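Long-range contacts in FKBO (Streptomyces hygroscopicus, PDB 4BPS), which hydrolyses chorismate to pyruvate and a dihydroxycyclohexadiene carboxylate, a step in the biosynthesis of the immunosuppressant polyketides FK506 and FK520: residues A[133-137]-A[241-245]; A[175-179]-A[225-230]. All coordinates share one frame; numbering follows the deposited sequence.

Interaction 1: A[133-137]-A[241-245]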
loop_
_atom_site.group_PDB
_atom_site.type_symbol
_atom_site.label_atom_id
_atom_site.label_comp_id
_atom_site.label_asym_id
_atom_site.label_seq_id
_atom_site.Cartn_x
_atom_site.Cartn_y
_atom_site.Cartn_z
ATOM N N LEU A 133 3.753 15.898 0.849
ATOM C CA LEU A 133 3.968 14.882 1.881
ATOM C C LEU A 133 3.281 13.603 1.479
ATOM O O LEU A 133 2.067 13.472 1.623
ATOM C CB LEU A 133 3.437 15.372 3.221
ATOM C CG LEU A 133 4.058 16.663 3.759
ATOM C CD1 LEU A 133 3.468 16.961 5.146
ATOM C CD2 LEU A 133 5.574 16.623 3.834
ATOM N N LEU A 134 4.029 12.640 0.947
ATOM C CA LEU A 134 3.404 11.358 0.653
ATOM C C LEU A 134 3.011 10.655 1.953
ATOM O O LEU A 134 3.764 10.666 2.922
ATOM C CB LEU A 134 4.344 10.451 -0.143
ATOM C CG LEU A 134 4.537 10.837 -1.598
ATOM C CD1 LEU A 134 5.714 10.043 -2.168
ATOM C CD2 LEU A 134 3.277 10.521 -2.410
ATOM N N ALA A 135 1.828 10.052 1.939
ATOM C CA ALA A 135 1.233 9.439 3.122
ATOM C C ALA A 135 1.125 7.923 3.047
ATOM O O ALA A 135 1.076 7.264 4.085
ATOM C CB ALA A 135 -0.168 10.001 3.352
ATOM N N ARG A 136 1.017 7.381 1.836
ATOM C CA ARG A 136 0.821 5.949 1.669
ATOM C C ARG A 136 1.050 5.639 0.204
ATOM O O ARG A 136 0.568 6.400 -0.650
ATOM C CB ARG A 136 -0.602 5.531 2.073
ATOM C CG ARG A 136 -0.700 4.286 2.904
ATOM C CD ARG A 136 -0.217 3.009 2.211
ATOM N NE ARG A 136 -0.499 1.813 3.007
ATOM C CZ ARG A 136 -0.155 0.603 2.596
ATOM N NH1 ARG A 136 -0.450 -0.461 3.326
ATOM N NH2 ARG A 136 0.501 0.471 1.462
ATOM N N THR A 137 1.765 4.569 -0.119
ATOM C CA THR A 137 1.889 4.120 -1.487
ATOM C C THR A 137 1.556 2.635 -1.569
ATOM O O THR A 137 1.734 1.888 -0.604
ATOM C CB THR A 137 3.321 4.335 -2.051
ATOM O OG1 THR A 137 4.258 3.550 -1.308
ATOM C CG2 THR A 137 3.711 5.798 -2.034
ATOM N N PHE A 241 -1.691 4.563 9.005
ATOM C CA PHE A 241 -1.642 3.626 7.886
ATOM C C PHE A 241 -0.507 2.634 8.121
ATOM O O PHE A 241 0.642 3.053 8.326
ATOM C CB PHE A 241 -1.367 4.381 6.585
ATOM C CG PHE A 241 -2.415 5.415 6.255
ATOM C CD1 PHE A 241 -3.739 5.052 6.082
ATOM C CD2 PHE A 241 -2.087 6.753 6.136
ATOM C CE1 PHE A 241 -4.717 6.009 5.779
ATOM C CE2 PHE A 241 -3.054 7.720 5.830
ATOM C CZ PHE A 241 -4.360 7.341 5.628
ATOM N N ILE A 242 -0.815 1.333 8.108
ATOM C CA ILE A 242 0.186 0.310 8.368
ATOM C C ILE A 242 0.579 -0.317 7.029
ATOM O O ILE A 242 -0.287 -0.698 6.235
ATOM C CB ILE A 242 -0.343 -0.754 9.332
ATOM C CG1 ILE A 242 -0.931 -0.119 10.607
ATOM C CG2 ILE A 242 0.786 -1.735 9.677
ATOM C CD1 ILE A 242 -1.940 -0.993 11.294
ATOM N N SER A 243 1.878 -0.423 6.786
ATOM C CA SER A 243 2.386 -1.066 5.569
ATOM C C SER A 243 1.939 -2.509 5.478
ATOM O O SER A 243 1.581 -3.124 6.491
ATOM C CB SER A 243 3.905 -1.030 5.584
ATOM O OG SER A 243 4.320 0.310 5.440
ATOM N N ALA A 244 2.017 -3.072 4.269
ATOM C CA ALA A 244 1.991 -4.526 4.157
ATOM C C ALA A 244 3.109 -5.062 5.046
ATOM O O ALA A 244 4.257 -4.603 4.958
ATOM C CB ALA A 244 2.198 -4.939 2.725
ATOM N N THR A 245 2.755 -6.014 5.908
ATOM C CA THR A 245 3.627 -6.497 6.976
ATOM C C THR A 245 3.797 -8.013 6.849
ATOM O O THR A 245 2.796 -8.729 6.739
ATOM C CB THR A 245 3.005 -6.123 8.330
ATOM O OG1 THR A 245 2.815 -4.700 8.405
ATOM C CG2 THR A 245 3.931 -6.547 9.484
HETATM O O HOH W 1 -2.474 1.339 5.038
#
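The flat guanidinium of Arg136 and the ring of Phe241 are turned 70° against each other, and they meet through their stems rather than face to face. Phe241 CB lies near the guanidinium plane, at its edge, while Arg136 CG packs against that same CB at 3.7 Å and approaches the ring obliquely. The ring also comes obliquely to Ala135: its CD2 is 3.8 Å from Ala135 O, a buried carbonyl oxygen without a polar partner in the model. A bend at chi2, with the chain extended beyond it, leads the arginine past Phe241 to strand 239-249 of the other sheet. There NH1 gives Ile242 O a hydrogen bond of 2.9 Å, bent at the hydrogen (131°). Water 1 accepts from Arg136 NE at 2.9 Å and donates to Ile242 O, so this carbonyl is gripped twice. NH2 turns back to Thr137 O at 2.8 Å, with the acceptor in the guanidinium plane, and also bonds Thr180 OG1; together these bonds fix the rotation of the group. Ala135 and Arg136 form a classic beta bulge opposite Leu194. Segments 133-137 and 241-245 run at 51° to each other, joining strand 133-142 to strand 239-249 beside strand 178-184, with helix 259-274 packed on Ile242.

Interaction 2: A[175-179]-A[225-230]; sequences TMPAA and VFARAT. With 3EB (3-(2-carboxyethyl)benzoic acid), chain B.
Ala179 CB presses on Phe226 CB at 3.4 Å, in the tight part of a wholly buried contact. Beside this pair, Ala227 N donates to Pro177 O at 3.1 Å; the N-H points well at the oxygen, yet it comes from above the carbonyl plane. Farther along, Thr230 OG1 accepts from Ala178 N at 2.9 Å and also touches Pro177 CB; it bonds Asn203 OD1 as well. The looser end is apolar: Met176, a selenomethionine, meets Val225 through CG and CG2 at 3.8 Å, then bends at chi2 and chi3 so that its end leads away, toward Leu134, and the side chain also touches Leu166 of helix 154-169. On the ligand side, Phe226 CG sits between the backbone N and carbonyl carbon (chi1 58°), which sends the ring out over 3-(2-carboxyethyl)benzoic acid. Ligand atom CAH lies 3.4 Å from the ring plane, over its centre, and the guanidinium of Arg228 has Phe226 CE2 against one face. An alanine in place of Phe226 would probably leave the ligand's ring without this cover and the Arg228 guanidinium without a neighbour that restrains its turning. Arg228 NH1 donates to ligand OXT at 2.8 Å, edge-on, while NH2 bonds Tyr215 OH. Aromatic cover beside an arginine that binds a carboxylate suits a cyclic, acidic substrate, consistent with the established role of Arg228 in binding chorismate.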
loop_
_atom_site.group_PDB
_atom_site.type_symbol
_atom_site.label_atom_id
_atom_site.label_comp_id
_atom_site.label_asym_id
_atom_site.label_seq_id
_atom_site.Cartn_x
_atom_site.Cartn_y
_atom_site.Cartn_z
ATOM N N THR A 175 11.699 9.892 3.989
ATOM C CA THR A 175 10.381 10.519 3.796
ATOM C C THR A 175 9.381 9.605 3.106
ATOM O O THR A 175 8.213 9.960 3.023
ATOM C CB THR A 175 10.458 11.850 3.029
ATOM O OG1 THR A 175 10.868 11.621 1.673
ATOM C CG2 THR A 175 11.388 12.842 3.744
HETATM N N MSE A 176 9.800 8.429 2.633
HETATM C CA MSE A 176 8.831 7.546 2.003
HETATM C C MSE A 176 7.938 6.931 3.068
HETATM O O MSE A 176 8.412 6.401 4.070
HETATM C CB MSE A 176 9.491 6.452 1.170
HETATM C CG MSE A 176 10.342 6.967 -0.013
HETATM SE SE MSE A 176 9.400 8.159 -1.242
HETATM C CE MSE A 176 8.223 6.873 -2.004
ATOM N N PRO A 177 6.622 6.945 2.832
ATOM C CA PRO A 177 5.681 6.523 3.877
ATOM C C PRO A 177 5.412 5.021 3.820
ATOM O O PRO A 177 6.124 4.250 3.160
ATOM C CB PRO A 177 4.408 7.308 3.530
ATOM C CG PRO A 177 4.471 7.366 2.024
ATOM C CD PRO A 177 5.932 7.629 1.725
ATOM N N ALA A 178 4.362 4.602 4.517
ATOM C CA ALA A 178 3.892 3.239 4.486
ATOM C C ALA A 178 3.696 2.793 3.032
ATOM O O ALA A 178 3.283 3.592 2.168
ATOM C CB ALA A 178 2.573 3.146 5.245
ATOM N N ALA A 179 3.971 1.514 2.790
ATOM C CA ALA A 179 3.922 0.971 1.437
ATOM C C ALA A 179 3.460 -0.471 1.408
ATOM O O ALA A 179 3.440 -1.175 2.434
ATOM C CB ALA A 179 5.319 1.074 0.770
ATOM N N VAL A 225 12.493 0.680 -0.293
ATOM C CA VAL A 225 12.424 1.865 0.556
ATOM C C VAL A 225 10.977 2.106 0.904
ATOM O O VAL A 225 10.126 2.126 0.019
ATOM C CB VAL A 225 13.066 3.090 -0.132
ATOM C CG1 VAL A 225 12.448 3.376 -1.522
ATOM C CG2 VAL A 225 12.980 4.318 0.744
ATOM N N PHE A 226 10.708 2.229 2.201
ATOM C CA PHE A 226 9.357 2.462 2.734
ATOM C C PHE A 226 9.409 2.475 4.254
ATOM O O PHE A 226 10.262 1.809 4.857
ATOM C CB PHE A 226 8.306 1.423 2.254
ATOM C CG PHE A 226 8.633 -0.010 2.590
ATOM C CD1 PHE A 226 9.376 -0.808 1.722
ATOM C CD2 PHE A 226 8.175 -0.577 3.766
ATOM C CE1 PHE A 226 9.659 -2.116 2.026
ATOM C CE2 PHE A 226 8.459 -1.891 4.079
ATOM C CZ PHE A 226 9.216 -2.656 3.220
ATOM N N ALA A 227 8.446 3.167 4.858
ATOM C CA ALA A 227 8.271 3.152 6.305
ATOM C C ALA A 227 7.392 1.976 6.703
ATOM O O ALA A 227 6.657 1.446 5.872
ATOM C CB ALA A 227 7.620 4.442 6.760
ATOM N N ARG A 228 7.409 1.592 7.980
ATOM C CA ARG A 228 6.592 0.455 8.436
ATOM C C ARG A 228 5.139 0.877 8.766
ATOM O O ARG A 228 4.219 0.039 8.752
ATOM C CB ARG A 228 7.270 -0.264 9.616
ATOM C CG ARG A 228 8.665 -0.751 9.260
ATOM C CD ARG A 228 8.632 -1.825 8.192
ATOM N NE ARG A 228 9.975 -2.100 7.692
ATOM C CZ ARG A 228 10.270 -3.162 6.947
ATOM N NH1 ARG A 228 9.334 -4.044 6.628
ATOM N NH2 ARG A 228 11.520 -3.337 6.531
ATOM N N ALA A 229 4.923 2.167 9.024
ATOM C CA ALA A 229 3.572 2.761 9.176
ATOM C C ALA A 229 3.747 4.273 9.017
ATOM O O ALA A 229 4.890 4.774 9.072
ATOM C CB ALA A 229 2.985 2.421 10.538
ATOM N N THR A 230 2.641 4.993 8.825
ATOM C CA THR A 230 2.671 6.438 8.764
ATOM C C THR A 230 1.474 6.978 9.525
ATOM O O THR A 230 0.341 6.527 9.302
ATOM C CB THR A 230 2.595 6.936 7.299
ATOM O OG1 THR A 230 3.764 6.465 6.602
ATOM C CG2 THR A 230 2.517 8.457 7.206
HETATM C C 3EB B . 9.365 -6.529 3.700
HETATM O O 3EB B . 10.402 -6.210 3.110
HETATM C CA 3EB B . 8.281 -7.329 3.034
HETATM O OAB 3EB B . 8.671 -2.925 -1.735
HETATM O OAD 3EB B . 7.028 -1.501 -1.293
HETATM C CAE 3EB B . 6.571 -4.890 2.392
HETATM C CAF 3EB B . 6.040 -3.621 2.202
HETATM C CAG 3EB B . 7.447 -5.440 1.455
HETATM C CAH 3EB B . 6.363 -2.887 1.074
HETATM C CAL 3EB B . 7.681 -2.587 -1.055
HETATM C CAM 3EB B . 7.777 -4.678 0.334
HETATM C CAN 3EB B . 7.259 -3.398 0.141
HETATM O OXT 3EB B . 9.166 -6.249 4.944
HETATM C C2 3EB B . 8.004 -6.848 1.594
#

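The two contacts have centres about 5 Å apart and join the same two sheets. Strands 133-142 and 178-184 are parallel neighbours in one; strands 229-232 and 239-249 are antiparallel neighbours in the other and follow each other in the chain. Along the sequence, 175-179 and 225-230 both fall between 133-137 and 241-245, so interaction 1 encloses interaction 2. The contacts touch directly: Ser243 OG probably hydrogen-bonds Ala227 O (2.6 Å), and Phe241 O probably accepts from Thr230 N (2.8 Å). Interaction 2 faces the ligand with Ala179, Phe226 and Arg228, and interaction 1 adds Ala244, near the catalytic Glu338. Part of the pocket wall is thus built where the two sheets meet.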